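PDB 1K0F: zinc-binding protein TroA from Treponema pallidum, which binds zinc with high affinity in the periplasm and delivers it to the membrane permease of the TroABC transporter for import. Local coordinates for residues A[88-93]-A[107-112]; A[100-105]-A[186-191]; A[173-176]-A[181-184]. One frame throughout, in Å; residues are numbered along the deposited sequence.

Contact 2 (100-105 with 186-191) lies at the zinc site, here empty, because it holds the ligand His102, whereas the other two lie further from it. Centre to centre, contact 2 is about 13 Å from contact 1 (88-93 with 107-112) and about 11 Å from contact 3 (173-176 with 181-184); contacts 1 and 3 are about 14 Å apart. Measured side chain to side chain, His102 is about 9 Å from Leu109 and about 8 Å from Phe174. Two residues of the helix in contact 3 link the set: Tyr173 OH probably hydrogen bonds to Asp100 O, and Arg176 NH2 probably to Gln90 O. Val103 CG1 also meets Leu109 CD2 at 3.7 Å, joining contacts 1 and 2 directly.

Contact 1: A[88-93]-A[107-112]; sequences VSQRLS and VKLWSY
Gln90 runs its side chain over the end of Leu109 and finishes at the phenol of Tyr112. At the base, Gln90 CB lies 3.4 Å from Leu109 CD1, the shortest approach of this pair. Gln90 CG stays beside the same methyl at 3.8 Å, and the two side chains pass each other in opposite directions. Beyond CG the chain is extended, which carries the amide on past the methyl: Gln90 CD is 3.6 Å from Leu109 CD1, and Gln90 OE1 keeps that same 3.6 Å separation from Leu109 CD1, so a single methyl backs the glutamine from CB to OE1. Leu109 reaches it with CG anti to the backbone N (chi1 177°).

The other branch of the amide supplies the polar link. Gln90 NE2 donates to Tyr112 OH over 3.3 Å, a rather long bond but a straight one, with an N-H...O angle of 167°. The hydroxyl oxygen lies almost in the amide plane, whereas the amide and ring planes stand 85° apart. The bond and the methyl together probably limit the rotation of the amide.

The contact ties the loop between strands 78-81 and 93-94 to residues 107-112 of helix 107-124. Helix 172-178 flanks both parts: Tyr173 packs against Leu109, and Arg176 NH2 probably hydrogen bonds to Gln90 O.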
loop_
_atom_site.group_PDB
_atom_site.type_symbol
_atom_site.label_atom_id
_atom_site.label_comp_id
_atom_site.label_asym_id
_atom_site.label_seq_id
_atom_site.Cartn_x
_atom_site.Cartn_y
_atom_site.Cartn_z
ATOM N N VAL A 88 -12.148 -5.005 -12.753
ATOM C CA VAL A 88 -10.897 -5.424 -13.381
ATOM C C VAL A 88 -10.375 -4.373 -14.346
ATOM O O VAL A 88 -9.173 -4.149 -14.440
ATOM C CB VAL A 88 -11.058 -6.753 -14.140
ATOM C CG1 VAL A 88 -9.948 -6.904 -15.166
ATOM C CG2 VAL A 88 -11.030 -7.917 -13.155
ATOM N N SER A 89 -11.293 -3.725 -15.050
ATOM C CA SER A 89 -10.954 -2.676 -15.998
ATOM C C SER A 89 -9.922 -1.711 -15.444
ATOM O O SER A 89 -8.938 -1.397 -16.110
ATOM C CB SER A 89 -12.194 -1.872 -16.346
ATOM O OG SER A 89 -12.642 -1.166 -15.203
ATOM N N GLN A 90 -10.168 -1.232 -14.227
ATOM C CA GLN A 90 -9.289 -0.263 -13.574
ATOM C C GLN A 90 -8.006 -0.797 -12.966
ATOM O O GLN A 90 -7.146 -0.019 -12.570
ATOM C CB GLN A 90 -10.064 0.496 -12.498
ATOM C CG GLN A 90 -10.711 1.758 -13.013
ATOM C CD GLN A 90 -11.913 2.169 -12.195
ATOM O OE1 GLN A 90 -11.962 3.284 -11.675
ATOM N NE2 GLN A 90 -12.894 1.276 -12.077
ATOM N N ARG A 91 -7.863 -2.110 -12.883
ATOM C CA ARG A 91 -6.649 -2.671 -12.308
ATOM C C ARG A 91 -5.533 -2.786 -13.335
ATOM O O ARG A 91 -5.681 -3.479 -14.338
ATOM C CB ARG A 91 -6.928 -4.050 -11.725
ATOM C CG ARG A 91 -8.386 -4.354 -11.496
ATOM C CD ARG A 91 -8.527 -5.802 -11.117
ATOM N NE ARG A 91 -9.812 -6.086 -10.506
ATOM C CZ ARG A 91 -10.144 -7.274 -10.023
ATOM N NH1 ARG A 91 -9.279 -8.282 -10.083
ATOM N NH2 ARG A 91 -11.340 -7.454 -9.488
ATOM N N LEU A 92 -4.416 -2.108 -13.091
ATOM C CA LEU A 92 -3.295 -2.178 -14.020
ATOM C C LEU A 92 -2.834 -3.626 -14.066
ATOM O O LEU A 92 -2.971 -4.365 -13.090
ATOM C CB LEU A 92 -2.122 -1.299 -13.558
ATOM C CG LEU A 92 -2.327 0.191 -13.281
ATOM C CD1 LEU A 92 -0.992 0.833 -12.939
ATOM C CD2 LEU A 92 -2.938 0.854 -14.482
ATOM N N SER A 93 -2.312 -4.041 -15.210
ATOM C CA SER A 93 -1.814 -5.395 -15.340
ATOM C C SER A 93 -0.312 -5.330 -15.532
ATOM O O SER A 93 0.256 -4.248 -15.719
ATOM C CB SER A 93 -2.443 -6.104 -16.536
ATOM O OG SER A 93 -1.903 -7.407 -16.675
ATOM N N VAL A 107 -6.032 6.808 -4.369
ATOM C CA VAL A 107 -7.054 7.146 -3.385
ATOM C C VAL A 107 -8.473 7.010 -3.901
ATOM O O VAL A 107 -9.348 6.533 -3.190
ATOM C CB VAL A 107 -6.871 8.582 -2.888
ATOM C CG1 VAL A 107 -7.914 8.904 -1.859
ATOM C CG2 VAL A 107 -5.478 8.767 -2.330
ATOM N N LYS A 108 -8.695 7.433 -5.139
ATOM C CA LYS A 108 -10.017 7.375 -5.744
ATOM C C LYS A 108 -10.473 5.950 -6.051
ATOM O O LYS A 108 -11.664 5.642 -6.011
ATOM C CB LYS A 108 -10.017 8.206 -7.027
ATOM C CG LYS A 108 -11.250 9.071 -7.223
ATOM C CD LYS A 108 -11.884 8.829 -8.594
ATOM C CE LYS A 108 -11.673 10.011 -9.536
ATOM N NZ LYS A 108 -12.748 10.088 -10.567
ATOM N N LEU A 109 -9.521 5.084 -6.371
ATOM C CA LEU A 109 -9.823 3.694 -6.694
ATOM C C LEU A 109 -9.745 2.826 -5.444
ATOM O O LEU A 109 -10.079 1.642 -5.469
ATOM C CB LEU A 109 -8.841 3.180 -7.745
ATOM C CG LEU A 109 -8.958 1.710 -8.148
ATOM C CD1 LEU A 109 -9.939 1.572 -9.305
ATOM C CD2 LEU A 109 -7.582 1.179 -8.528
ATOM N N TRP A 110 -9.301 3.428 -4.350
ATOM C CA TRP A 110 -9.198 2.716 -3.092
ATOM C C TRP A 110 -10.533 2.838 -2.381
ATOM O O TRP A 110 -10.828 2.072 -1.469
ATOM C CB TRP A 110 -8.100 3.325 -2.231
ATOM C CG TRP A 110 -7.959 2.685 -0.887
ATOM C CD1 TRP A 110 -8.135 3.282 0.326
ATOM C CD2 TRP A 110 -7.572 1.331 -0.625
ATOM N NE1 TRP A 110 -7.883 2.383 1.329
ATOM C CE2 TRP A 110 -7.537 1.178 0.781
ATOM C CE3 TRP A 110 -7.256 0.233 -1.431
ATOM C CZ2 TRP A 110 -7.193 -0.033 1.393
ATOM C CZ3 TRP A 110 -6.915 -0.975 -0.823
ATOM C CH2 TRP A 110 -6.884 -1.094 0.581
ATOM N N SER A 111 -11.335 3.813 -2.802
ATOM C CA SER A 111 -12.652 4.015 -2.211
ATOM C C SER A 111 -13.438 2.722 -2.401
ATOM O O SER A 111 -14.357 2.418 -1.641
ATOM C CB SER A 111 -13.381 5.166 -2.903
ATOM O OG SER A 111 -12.532 5.827 -3.815
ATOM N N TYR A 112 -13.069 1.971 -3.437
ATOM C CA TYR A 112 -13.713 0.695 -3.735
ATOM C C TYR A 112 -13.408 -0.250 -2.569
ATOM O O TYR A 112 -14.312 -0.705 -1.868
ATOM C CB TYR A 112 -13.152 0.095 -5.043
ATOM C CG TYR A 112 -13.742 0.642 -6.333
ATOM C CD1 TYR A 112 -14.799 -0.014 -6.978
ATOM C CD2 TYR A 112 -13.213 1.788 -6.934
ATOM C CE1 TYR A 112 -15.308 0.460 -8.191
ATOM C CE2 TYR A 112 -13.717 2.269 -8.148
ATOM C CZ TYR A 112 -14.765 1.598 -8.768
ATOM O OH TYR A 112 -15.263 2.060 -9.966
#

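Contact 2: A[100-105]-A[186-191]; sequences DPHVWF and QGVSTA
The zinc-binding site is the setting for this contact: His102, one of its four ligands with His37, His168 and Asp248, meets Val188 across the two loops. The metal is absent here. A second-shell carboxylate holds the imidazole, with His102 ND1 donating to Asp100 OD1 at 2.8 Å and an N-H...O angle of 170°. The oxygen lies in the ring plane and is approached nearly along its C-O axis. This His-carboxylate pair helps to hold the rotation of the ring and, with ND1 engaged, is consistent with NE2 being the nitrogen that meets zinc; it would probably make the imidazole a stronger donor to the metal.

Val188 brings one methyl up to the ring's ND1-CE1 edge, beside the carboxylate oxygen. Its CG2, anti to the backbone N, sits among three groups: Asp100 OD1 at 3.5 Å, His102 CE1 at 3.6 Å and Pro101 CD at 3.7 Å. The hydrogen-bonded carboxylate oxygen is thus flanked by an apolar group, and Leu94 of strand 93-94 touches both Asp100 and Val188. No hydrogen bond spans the two segments. Instead, the backbone oxygen Val188 O faces the ring edge, near its plane, 3.5 Å from His102 CE1.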
loop_
_atom_site.group_PDB
_atom_site.type_symbol
_atom_site.label_atom_id
_atom_site.label_comp_id
_atom_site.label_asym_id
_atom_site.label_seq_id
_atom_site.Cartn_x
_atom_site.Cartn_y
_atom_site.Cartn_z
ATOM N N ASP A 100 -1.495 -5.466 -10.848
ATOM C CA ASP A 100 -0.917 -4.592 -9.830
ATOM C C ASP A 100 -1.881 -4.484 -8.652
ATOM O O ASP A 100 -2.957 -3.911 -8.765
ATOM C CB ASP A 100 -0.655 -3.210 -10.435
ATOM C CG ASP A 100 0.259 -2.346 -9.573
ATOM O OD1 ASP A 100 0.835 -2.864 -8.597
ATOM O OD2 ASP A 100 0.399 -1.138 -9.874
ATOM N N PRO A 101 -1.494 -5.053 -7.505
ATOM C CA PRO A 101 -2.320 -5.038 -6.292
ATOM C C PRO A 101 -2.211 -3.803 -5.404
ATOM O O PRO A 101 -2.933 -3.692 -4.415
ATOM C CB PRO A 101 -1.880 -6.294 -5.555
ATOM C CG PRO A 101 -0.474 -6.553 -6.032
ATOM C CD PRO A 101 -0.231 -5.777 -7.294
ATOM N N HIS A 102 -1.328 -2.878 -5.759
ATOM C CA HIS A 102 -1.119 -1.674 -4.962
ATOM C C HIS A 102 -2.090 -0.557 -5.273
ATOM O O HIS A 102 -1.691 0.585 -5.474
ATOM C CB HIS A 102 0.310 -1.202 -5.146
ATOM C CG HIS A 102 1.320 -2.279 -4.915
ATOM N ND1 HIS A 102 1.702 -3.166 -5.899
ATOM C CD2 HIS A 102 2.004 -2.635 -3.801
ATOM C CE1 HIS A 102 2.579 -4.020 -5.404
ATOM N NE2 HIS A 102 2.781 -3.719 -4.131
ATOM N N VAL A 103 -3.368 -0.900 -5.275
ATOM C CA VAL A 103 -4.436 0.041 -5.576
ATOM C C VAL A 103 -4.688 1.094 -4.496
ATOM O O VAL A 103 -5.336 2.108 -4.740
ATOM C CB VAL A 103 -5.746 -0.718 -5.842
ATOM C CG1 VAL A 103 -5.587 -1.609 -7.069
ATOM C CG2 VAL A 103 -6.103 -1.552 -4.630
ATOM N N TRP A 104 -4.177 0.854 -3.299
ATOM C CA TRP A 104 -4.370 1.807 -2.220
ATOM C C TRP A 104 -3.531 3.046 -2.473
ATOM O O TRP A 104 -3.401 3.902 -1.596
ATOM C CB TRP A 104 -3.947 1.193 -0.896
ATOM C CG TRP A 104 -2.565 0.690 -0.948
ATOM C CD1 TRP A 104 -1.418 1.424 -0.853
ATOM C CD2 TRP A 104 -2.165 -0.663 -1.152
ATOM N NE1 TRP A 104 -0.324 0.607 -0.984
ATOM C CE2 TRP A 104 -0.753 -0.681 -1.168
ATOM C CE3 TRP A 104 -2.863 -1.863 -1.318
ATOM C CZ2 TRP A 104 -0.026 -1.854 -1.346
ATOM C CZ3 TRP A 104 -2.140 -3.031 -1.499
ATOM C CH2 TRP A 104 -0.735 -3.017 -1.510
ATOM N N PHE A 105 -2.930 3.126 -3.654
ATOM C CA PHE A 105 -2.124 4.288 -3.983
ATOM C C PHE A 105 -2.868 5.196 -4.946
ATOM O O PHE A 105 -2.360 6.238 -5.352
ATOM C CB PHE A 105 -0.764 3.874 -4.534
ATOM C CG PHE A 105 0.268 3.661 -3.459
ATOM C CD1 PHE A 105 0.291 4.477 -2.334
ATOM C CD2 PHE A 105 1.188 2.622 -3.550
ATOM C CE1 PHE A 105 1.217 4.262 -1.313
ATOM C CE2 PHE A 105 2.114 2.395 -2.541
ATOM C CZ PHE A 105 2.128 3.214 -1.414
ATOM N N GLN A 186 12.907 -3.245 -7.134
ATOM C CA GLN A 186 12.338 -4.585 -7.106
ATOM C C GLN A 186 11.020 -4.534 -7.869
ATOM O O GLN A 186 10.381 -3.490 -7.920
ATOM C CB GLN A 186 12.112 -5.033 -5.670
ATOM C CG GLN A 186 13.285 -5.786 -5.079
ATOM C CD GLN A 186 12.845 -6.813 -4.057
ATOM O OE1 GLN A 186 12.414 -7.912 -4.411
ATOM N NE2 GLN A 186 12.955 -6.464 -2.778
ATOM N N GLY A 187 10.616 -5.651 -8.469
ATOM C CA GLY A 187 9.384 -5.670 -9.239
ATOM C C GLY A 187 8.141 -5.519 -8.392
ATOM O O GLY A 187 8.221 -5.219 -7.201
ATOM N N VAL A 188 6.984 -5.722 -9.008
ATOM C CA VAL A 188 5.723 -5.622 -8.291
ATOM C C VAL A 188 5.734 -6.614 -7.125
ATOM O O VAL A 188 4.886 -6.554 -6.236
ATOM C CB VAL A 188 4.523 -5.928 -9.232
ATOM C CG1 VAL A 188 4.473 -7.418 -9.569
ATOM C CG2 VAL A 188 3.228 -5.478 -8.580
ATOM N N SER A 189 6.705 -7.524 -7.142
ATOM C CA SER A 189 6.847 -8.528 -6.092
ATOM C C SER A 189 8.281 -8.578 -5.571
ATOM O O SER A 189 9.242 -8.488 -6.342
ATOM C CB SER A 189 6.444 -9.912 -6.615
ATOM O OG SER A 189 6.584 -10.906 -5.612
ATOM N N THR A 190 8.407 -8.720 -4.252
ATOM C CA THR A 190 9.705 -8.794 -3.583
ATOM C C THR A 190 10.163 -10.239 -3.494
ATOM O O THR A 190 11.165 -10.547 -2.843
ATOM C CB THR A 190 9.632 -8.232 -2.164
ATOM O OG1 THR A 190 8.310 -8.429 -1.644
ATOM C CG2 THR A 190 9.960 -6.753 -2.173
ATOM N N ALA A 191 9.406 -11.119 -4.147
ATOM C CA ALA A 191 9.710 -12.543 -4.186
ATOM C C ALA A 191 10.700 -12.751 -5.329
ATOM O O ALA A 191 10.786 -13.833 -5.915
ATOM C CB ALA A 191 8.433 -13.349 -4.436
#

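Contact 3: A[173-176]-A[181-184]; sequences YFSR and EVKG
Ser175 overlaps the branched end of Val182 with its CB. That carbon lies 3.4 Å from Val182 CG2 and 3.7 Å from Val182 CG1, so it is set against both methyls of the fork. The Ser175 hydroxyl is peripheral to this packing: OG is 3.8 Å from Val182 CG2 and hydrogen bonds to Gly172 O, one turn back in its own helix. The torsion that permits this places OG between the backbone N and the carbonyl carbon (chi1 89°), turned back to the helix. The small serine is consistent with the close backbones, Ser175 CA to Val182 CA being 6.1 Å.

A looser second point is Phe174, whose ring edge faces Val182: CD2 is 4.5 Å from Val182 CG1, which lies near the ring plane. No hydrogen bond crosses the contact; the touching is mainly carbon on carbon.

The two segments belong to a beta-alpha-beta unit, in which helix 172-178 connects the parallel strands 163-166 and 181-184. Val182 points its CB at this helix, and both Val182 and Phe174 also touch Leu164 of the neighbouring strand. Lys183 NZ forms a salt bridge with Glu181 OE2 (3.3 Å), which also pairs with Arg209. Both residues pack against Phe205 of helix 196-208, so strand 181-184 has helix 172-178 at Val182 and helix 196-208 at Glu181 and Lys183.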
loop_
_atom_site.group_PDB
_atom_site.type_symbol
_atom_site.label_atom_id
_atom_site.label_comp_id
_atom_site.label_asym_id
_atom_site.label_seq_id
_atom_site.Cartn_x
_atom_site.Cartn_y
_atom_site.Cartn_z
ATOM N N TYR A 173 -0.168 2.604 -9.856
ATOM C CA TYR A 173 -1.401 3.388 -9.826
ATOM C C TYR A 173 -1.077 4.795 -9.349
ATOM O O TYR A 173 -1.702 5.763 -9.770
ATOM C CB TYR A 173 -2.423 2.767 -8.884
ATOM C CG TYR A 173 -2.892 1.394 -9.290
ATOM C CD1 TYR A 173 -4.217 1.163 -9.645
ATOM C CD2 TYR A 173 -2.030 0.305 -9.237
ATOM C CE1 TYR A 173 -4.672 -0.124 -9.922
ATOM C CE2 TYR A 173 -2.479 -0.975 -9.510
ATOM C CZ TYR A 173 -3.790 -1.188 -9.850
ATOM O OH TYR A 173 -4.215 -2.474 -10.088
ATOM N N PHE A 174 -0.099 4.903 -8.459
ATOM C CA PHE A 174 0.306 6.205 -7.952
ATOM C C PHE A 174 0.775 7.027 -9.156
ATOM O O PHE A 174 0.462 8.214 -9.278
ATOM C CB PHE A 174 1.441 6.048 -6.929
ATOM C CG PHE A 174 2.019 7.352 -6.450
ATOM C CD1 PHE A 174 1.407 8.067 -5.424
ATOM C CD2 PHE A 174 3.174 7.872 -7.041
ATOM C CE1 PHE A 174 1.934 9.277 -4.995
ATOM C CE2 PHE A 174 3.709 9.080 -6.621
ATOM C CZ PHE A 174 3.091 9.786 -5.599
ATOM N N SER A 175 1.513 6.376 -10.049
ATOM C CA SER A 175 2.016 7.034 -11.239
ATOM C C SER A 175 0.854 7.367 -12.163
ATOM O O SER A 175 0.714 8.507 -12.608
ATOM C CB SER A 175 3.021 6.125 -11.959
ATOM O OG SER A 175 2.388 5.268 -12.900
ATOM N N ARG A 176 0.010 6.374 -12.432
ATOM C CA ARG A 176 -1.135 6.556 -13.315
ATOM C C ARG A 176 -2.115 7.605 -12.797
ATOM O O ARG A 176 -2.720 8.339 -13.577
ATOM C CB ARG A 176 -1.861 5.222 -13.504
ATOM C CG ARG A 176 -3.183 5.328 -14.244
ATOM C CD ARG A 176 -3.785 3.958 -14.486
ATOM N NE ARG A 176 -4.794 3.633 -13.485
ATOM C CZ ARG A 176 -5.640 2.610 -13.568
ATOM N NH1 ARG A 176 -5.608 1.795 -14.613
ATOM N NH2 ARG A 176 -6.530 2.404 -12.603
ATOM N N GLU A 181 6.805 9.407 -13.147
ATOM C CA GLU A 181 7.554 8.409 -13.877
ATOM C C GLU A 181 8.129 7.545 -12.766
ATOM O O GLU A 181 9.110 7.908 -12.124
ATOM C CB GLU A 181 8.674 9.061 -14.689
ATOM C CG GLU A 181 9.660 8.071 -15.279
ATOM C CD GLU A 181 9.950 8.338 -16.737
ATOM O OE1 GLU A 181 9.105 8.973 -17.409
ATOM O OE2 GLU A 181 11.025 7.909 -17.207
ATOM N N VAL A 182 7.497 6.413 -12.512
ATOM C CA VAL A 182 7.977 5.553 -11.453
ATOM C C VAL A 182 8.822 4.392 -11.941
ATOM O O VAL A 182 8.677 3.916 -13.067
ATOM C CB VAL A 182 6.813 5.014 -10.627
ATOM C CG1 VAL A 182 6.123 6.163 -9.924
ATOM C CG2 VAL A 182 5.839 4.266 -11.520
ATOM N N LYS A 183 9.719 3.951 -11.073
ATOM C CA LYS A 183 10.606 2.842 -11.357
ATOM C C LYS A 183 10.926 2.287 -9.988
ATOM O O LYS A 183 10.979 3.037 -9.021
ATOM C CB LYS A 183 11.886 3.339 -12.023
ATOM C CG LYS A 183 11.689 3.941 -13.416
ATOM C CD LYS A 183 12.012 2.921 -14.508
ATOM C CE LYS A 183 12.023 3.536 -15.901
ATOM N NZ LYS A 183 11.766 5.011 -15.857
ATOM N N GLY A 184 11.137 0.982 -9.902
ATOM C CA GLY A 184 11.445 0.382 -8.619
ATOM C C GLY A 184 12.570 -0.622 -8.725
ATOM O O GLY A 184 12.645 -1.367 -9.696
#